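Local atomic coordinates of insecticyanin A form (Manduca sexta, PDB entry 1Z24), a protein that binds the blue bile pigment biliverdin IX gamma and, mixed with lipoprotein-bound carotenes, gives hornworms their green camouflage colour. Residues G25-I30 and N112-Y117; A132-K137 and S163-N168. All coordinates share one frame; numbering follows the deposited sequence.

Contacts 1 and 2 lie about 8 Å apart, centre to centre, and belong to one lipocalin barrel. They follow in series along the chain: contact 1 (25-30 with 112-117) closes before contact 2 (132-137 with 163-168) opens. In the sheet, strand 127-136 pairs antiparallel with both strand 113-122 and strand 25-32, and the latter also pairs with the short strand 166-167. Two probable backbone hydrogen bonds tie the contacts together, Ile30 O to Asn168 N and His28 N to Ser136 O, each 2.8 Å. Because strand 127-136 lies between strands 25-32 and 113-122, contact 1 spans it, probably on the inner side, whereas contact 2 packs segment 163-168, which follows helix 144-154, on the wall's outer side, behind the chromophore pocket.

Contact 1 of 2, residues G25-I30 and N112-Y117; sequences GAWHEI and NYAINY
The indole of Trp27 has the methyl of Ala114 over one face: CB of Ala114 lies 4.2 Å from the centroid of the six-membered ring and 17° off its normal, a CH-pi contact shifted toward the rim. At the edge, Asn112 O lies near the ring plane, 3.9 Å from Trp27 CZ3, and Tyr113 N is also in plane. The same CZ3 meets Tyr113 C obliquely at 3.6 Å. Trp27 CG stands anti to its own carbonyl carbon, and chi1 -70° and chi2 100° together direct the benzo end of the ring toward 112-114, while NE1 is hydrogen-bonded to Phe23 O in the short helix 20-23. Gly25 and Trp27 form the Gly-X-Trp signature of lipocalins on the first barrel strand. Strand 113-122 does not pair with strand 25-32; strand 127-136 runs between them, and the indole spans it, touching Leu135 of that strand and Lys137 just after it. With an alanine here in place of Trp27, the Ala114 methyl would probably lose its aromatic cover and Phe23 O its indole donor. Tyr113 turns its phenol the other way, onto Val148, Val149 and Val152 of helix 144-154.

Contact 2 of 2, residues A132-K137 and S163-N168; sequences AWILSK and SKFISN. With BLV (biliverdin IX gamma chromophore), chain B.
Phe165, with the largest buried area in this contact, receives Ile134 squarely on one ring face. CD1 of Ile134 stands 3.5 Å from the centroid of the Phe165 ring and only 4° off the normal, so this CH-pi contact is centred, and the methyl is almost equally distant from all six ring carbons. The two side chains cross at about a right angle. Ile134 CG1 lies beside its backbone N, anti to the carbonyl carbon (chi1 -76°), which places CG1 on the Phe165 side, from where CD1 extends over the ring. Ala132, two residues earlier, touches the CE1 and CZ border of the ring; its CB is 3.8 Å from Phe165 CE1. Its carbonyl O meets the ring edge at the same CE1. Between these two residues, Trp133 points away from Phe165 into the lipocalin pocket, where biliverdin lies over one indole face: the methyl CMB is 3.7 Å above the ring centre, C2B lies over that face too, and Trp133 CZ2 is 3.4 Å from BLV CHB. Trp133 NE1 is hydrogen-bonded to Glu38 OE1. Leu135 CD2 also touches the pigment. Strand 127-136 therefore separates pigment from Phe165, and the 163-168 segment, which follows helix 144-154, lies along the outer side and joins strand 25-32 through the short strand 166-167.

Contact 1 of 2, residues G25-I30 and N112-Y117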
# COMPACT_ATOMS: atom_id res chain seq x y z
N GLY A 25 27.04 12.06 -10.29
CA GLY A 25 26.88 13.40 -10.83
C GLY A 25 26.21 14.36 -9.85
O GLY A 25 26.03 14.08 -8.69
N ALA A 26 25.85 15.53 -10.33
CA ALA A 26 25.21 16.54 -9.51
C ALA A 26 23.71 16.58 -9.77
O ALA A 26 23.18 16.92 -10.84
CB ALA A 26 25.86 17.86 -9.88
N TRP A 27 22.98 16.21 -8.75
CA TRP A 27 21.54 16.19 -8.93
C TRP A 27 20.87 17.35 -8.26
O TRP A 27 21.10 17.59 -7.07
CB TRP A 27 20.99 14.87 -8.29
CG TRP A 27 21.35 13.62 -9.03
CD1 TRP A 27 22.35 12.73 -8.72
CD2 TRP A 27 20.69 13.14 -10.24
NE1 TRP A 27 22.35 11.72 -9.67
CE2 TRP A 27 21.33 11.91 -10.59
CE3 TRP A 27 19.63 13.61 -11.04
CZ2 TRP A 27 20.96 11.15 -11.72
CZ3 TRP A 27 19.32 12.84 -12.19
CH2 TRP A 27 19.98 11.66 -12.52
N HIS A 28 20.04 18.07 -9.04
CA HIS A 28 19.30 19.20 -8.54
C HIS A 28 17.95 18.71 -8.07
O HIS A 28 17.30 17.88 -8.73
CB HIS A 28 19.03 20.25 -9.61
CG HIS A 28 20.32 20.67 -10.23
ND1 HIS A 28 20.97 19.89 -11.14
CD2 HIS A 28 21.06 21.83 -10.02
CE1 HIS A 28 22.07 20.55 -11.47
NE2 HIS A 28 22.16 21.73 -10.83
N GLU A 29 17.53 19.22 -6.92
CA GLU A 29 16.24 18.81 -6.38
C GLU A 29 15.17 19.73 -6.96
O GLU A 29 14.97 20.79 -6.46
CB GLU A 29 16.31 18.92 -4.86
CG GLU A 29 14.91 18.73 -4.26
CD GLU A 29 14.99 18.87 -2.80
OE1 GLU A 29 15.42 17.98 -2.07
OE2 GLU A 29 14.62 20.06 -2.42
N ILE A 30 14.53 19.33 -8.05
CA ILE A 30 13.53 20.14 -8.70
C ILE A 30 12.38 20.28 -7.78
O ILE A 30 11.75 21.32 -7.66
CB ILE A 30 13.11 19.42 -9.98
CG1 ILE A 30 14.26 19.36 -10.94
CG2 ILE A 30 11.97 20.16 -10.65
CD1 ILE A 30 14.83 20.73 -11.20
N ASN A 112 19.32 12.28 -17.17
CA ASN A 112 18.55 13.50 -16.92
C ASN A 112 17.69 13.58 -15.67
O ASN A 112 17.54 14.66 -15.11
CB ASN A 112 17.43 13.57 -17.97
CG ASN A 112 18.05 13.53 -19.30
OD1 ASN A 112 18.82 14.40 -19.63
ND2 ASN A 112 17.81 12.49 -20.03
N TYR A 113 17.06 12.48 -15.27
CA TYR A 113 16.20 12.55 -14.10
C TYR A 113 16.27 11.28 -13.27
O TYR A 113 16.69 10.20 -13.74
CB TYR A 113 14.70 12.74 -14.55
CG TYR A 113 14.12 11.41 -15.02
CD1 TYR A 113 13.50 10.52 -14.13
CD2 TYR A 113 14.24 11.04 -16.36
CE1 TYR A 113 13.06 9.26 -14.57
CE2 TYR A 113 13.79 9.80 -16.83
CZ TYR A 113 13.20 8.92 -15.91
OH TYR A 113 12.77 7.72 -16.36
N ALA A 114 15.83 11.46 -12.04
CA ALA A 114 15.73 10.38 -11.09
C ALA A 114 14.55 10.66 -10.19
O ALA A 114 14.28 11.81 -9.85
CB ALA A 114 16.94 10.13 -10.18
N ILE A 115 13.84 9.59 -9.79
CA ILE A 115 12.71 9.68 -8.86
C ILE A 115 13.12 8.81 -7.66
O ILE A 115 13.20 7.57 -7.77
CB ILE A 115 11.35 9.31 -9.43
CG1 ILE A 115 11.07 10.20 -10.63
CG2 ILE A 115 10.26 9.52 -8.41
CD1 ILE A 115 9.93 9.60 -11.44
N ASN A 116 13.41 9.50 -6.54
CA ASN A 116 13.84 8.89 -5.27
C ASN A 116 12.75 8.91 -4.23
O ASN A 116 11.89 9.79 -4.25
CB ASN A 116 15.12 9.58 -4.75
CG ASN A 116 16.36 9.12 -5.50
OD1 ASN A 116 17.48 9.28 -5.04
ND2 ASN A 116 16.17 8.57 -6.61
N TYR A 117 12.79 7.95 -3.32
CA TYR A 117 11.75 7.89 -2.31
C TYR A 117 12.17 7.17 -1.05
O TYR A 117 13.18 6.55 -1.04
CB TYR A 117 10.74 6.96 -3.00
CG TYR A 117 9.63 6.22 -2.22
CD1 TYR A 117 8.33 6.74 -2.20
CD2 TYR A 117 9.89 5.02 -1.56
CE1 TYR A 117 7.28 6.10 -1.53
CE2 TYR A 117 8.86 4.36 -0.90
CZ TYR A 117 7.57 4.89 -0.90
OH TYR A 117 6.57 4.23 -0.25

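Contact 2 of 2, residues A132-K137 and S163-N168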
# COMPACT_ATOMS: atom_id res chain seq x y z
N ALA A 132 9.83 12.06 -0.93
CA ALA A 132 10.13 11.84 -2.34
C ALA A 132 10.82 13.04 -2.94
O ALA A 132 10.57 14.16 -2.48
CB ALA A 132 8.89 11.53 -3.16
N TRP A 133 11.66 12.79 -3.97
CA TRP A 133 12.40 13.87 -4.63
C TRP A 133 12.50 13.73 -6.12
O TRP A 133 12.82 12.65 -6.64
CB TRP A 133 13.88 13.79 -4.23
CG TRP A 133 14.17 13.95 -2.80
CD1 TRP A 133 14.64 15.09 -2.18
CD2 TRP A 133 14.03 12.90 -1.78
NE1 TRP A 133 14.80 14.79 -0.80
CE2 TRP A 133 14.43 13.49 -0.52
CE3 TRP A 133 13.58 11.56 -1.83
CZ2 TRP A 133 14.41 12.73 0.71
CZ3 TRP A 133 13.53 10.81 -0.67
CH2 TRP A 133 13.96 11.38 0.59
N ILE A 134 12.24 14.82 -6.81
CA ILE A 134 12.36 14.78 -8.26
C ILE A 134 13.73 15.36 -8.54
O ILE A 134 14.03 16.53 -8.22
CB ILE A 134 11.27 15.50 -8.98
CG1 ILE A 134 10.06 14.62 -8.89
CG2 ILE A 134 11.61 15.51 -10.43
CD1 ILE A 134 8.90 15.60 -8.87
N LEU A 135 14.61 14.55 -9.08
CA LEU A 135 15.95 15.03 -9.31
C LEU A 135 16.31 15.13 -10.78
O LEU A 135 15.94 14.28 -11.59
CB LEU A 135 17.00 14.03 -8.72
CG LEU A 135 16.70 13.67 -7.27
CD1 LEU A 135 17.73 12.63 -6.91
CD2 LEU A 135 16.95 14.92 -6.47
N SER A 136 17.08 16.17 -11.11
CA SER A 136 17.49 16.39 -12.48
C SER A 136 18.93 16.82 -12.60
O SER A 136 19.45 17.55 -11.76
CB SER A 136 16.65 17.51 -13.08
OG SER A 136 17.20 17.84 -14.34
N LYS A 137 19.56 16.39 -13.68
CA LYS A 137 20.94 16.80 -13.92
C LYS A 137 21.04 18.29 -14.39
O LYS A 137 22.10 18.86 -14.42
CB LYS A 137 21.75 15.78 -14.67
CG LYS A 137 22.26 14.73 -13.69
CD LYS A 137 23.16 13.76 -14.40
CE LYS A 137 23.58 12.62 -13.53
NZ LYS A 137 24.31 11.61 -14.28
N SER A 163 0.59 15.69 -6.22
CA SER A 163 0.09 17.00 -5.92
C SER A 163 0.70 17.53 -4.67
O SER A 163 0.47 18.66 -4.29
CB SER A 163 -1.41 16.94 -5.77
OG SER A 163 -1.73 16.47 -4.50
N LYS A 164 1.48 16.74 -3.99
CA LYS A 164 2.04 17.28 -2.78
C LYS A 164 3.47 17.73 -3.00
O LYS A 164 4.11 18.14 -2.08
CB LYS A 164 2.01 16.18 -1.79
CG LYS A 164 0.59 15.83 -1.41
CD LYS A 164 -0.09 17.03 -0.79
CE LYS A 164 -1.54 16.80 -0.38
NZ LYS A 164 -1.67 16.15 0.93
N PHE A 165 4.01 17.66 -4.22
CA PHE A 165 5.40 18.10 -4.43
C PHE A 165 5.57 19.61 -4.28
O PHE A 165 4.70 20.41 -4.58
CB PHE A 165 6.00 17.74 -5.77
CG PHE A 165 6.49 16.32 -5.88
CD1 PHE A 165 7.64 15.93 -5.20
CD2 PHE A 165 5.81 15.39 -6.64
CE1 PHE A 165 8.08 14.60 -5.29
CE2 PHE A 165 6.21 14.06 -6.75
CZ PHE A 165 7.36 13.69 -6.06
N ILE A 166 6.71 20.00 -3.80
CA ILE A 166 7.02 21.39 -3.60
C ILE A 166 8.26 21.71 -4.40
O ILE A 166 9.29 21.09 -4.18
CB ILE A 166 7.27 21.68 -2.15
CG1 ILE A 166 5.95 21.59 -1.36
CG2 ILE A 166 7.79 23.10 -2.06
CD1 ILE A 166 6.29 21.17 0.06
N SER A 167 8.16 22.69 -5.31
CA SER A 167 9.27 23.08 -6.20
C SER A 167 10.38 23.81 -5.52
O SER A 167 10.10 24.62 -4.65
CB SER A 167 8.68 23.87 -7.33
OG SER A 167 8.20 22.97 -8.33
N ASN A 168 11.63 23.50 -5.88
CA ASN A 168 12.80 24.15 -5.29
C ASN A 168 13.20 25.38 -6.16
O ASN A 168 12.62 25.64 -7.19
CB ASN A 168 14.00 23.27 -5.10
CG ASN A 168 14.77 23.80 -3.92
OD1 ASN A 168 14.98 25.01 -3.75
ND2 ASN A 168 15.16 22.88 -3.08
NA BLV B . 17.27 12.90 3.44
C1A BLV B . 16.75 12.45 4.60
C2A BLV B . 16.38 11.04 4.56
C3A BLV B . 16.71 10.62 3.30
C4A BLV B . 17.26 11.80 2.61
CMA BLV B . 16.50 9.21 2.62
OA BLV B . 16.62 13.15 5.58
CAA BLV B . 15.74 10.28 5.64
CBA BLV B . 14.31 10.73 5.57
CGA BLV B . 13.56 10.17 6.78
O1A BLV B . 12.82 9.22 6.69
O2A BLV B . 13.73 10.66 7.85
CHB BLV B . 17.67 11.77 1.28
NB BLV B . 18.50 14.04 0.92
C1B BLV B . 18.02 12.83 0.46
C2B BLV B . 17.98 12.81 -0.98
C3B BLV B . 18.42 14.00 -1.37
C4B BLV B . 18.73 14.78 -0.17
CMB BLV B . 17.53 11.64 -1.85
CAB BLV B . 18.55 14.47 -2.79
CBB BLV B . 18.15 15.77 -2.98
CHC BLV B . 19.27 16.08 -0.21
NC BLV B . 19.46 16.85 2.08
C1C BLV B . 19.77 16.90 0.76
C2C BLV B . 20.69 18.01 0.47
C3C BLV B . 21.01 18.66 1.59
C4C BLV B . 20.22 17.91 2.64
CMC BLV B . 21.24 18.28 -0.85
CAC BLV B . 21.90 19.88 1.90
CBC BLV B . 22.45 20.03 3.13
CHD BLV B . 20.15 18.27 4.03
ND BLV B . 19.97 16.01 5.01
C1D BLV B . 20.06 17.43 5.12
C2D BLV B . 20.06 17.83 6.56
C3D BLV B . 19.98 16.68 7.31
C4D BLV B . 19.94 15.60 6.34
CMD BLV B . 20.12 19.21 7.13
OD BLV B . 19.88 14.43 6.66
CAD BLV B . 19.98 16.57 8.78
CBD BLV B . 21.36 16.14 9.23
CGD BLV B . 21.38 15.78 10.76
O1D BLV B . 21.71 16.61 11.55
O2D BLV B . 21.04 14.69 11.17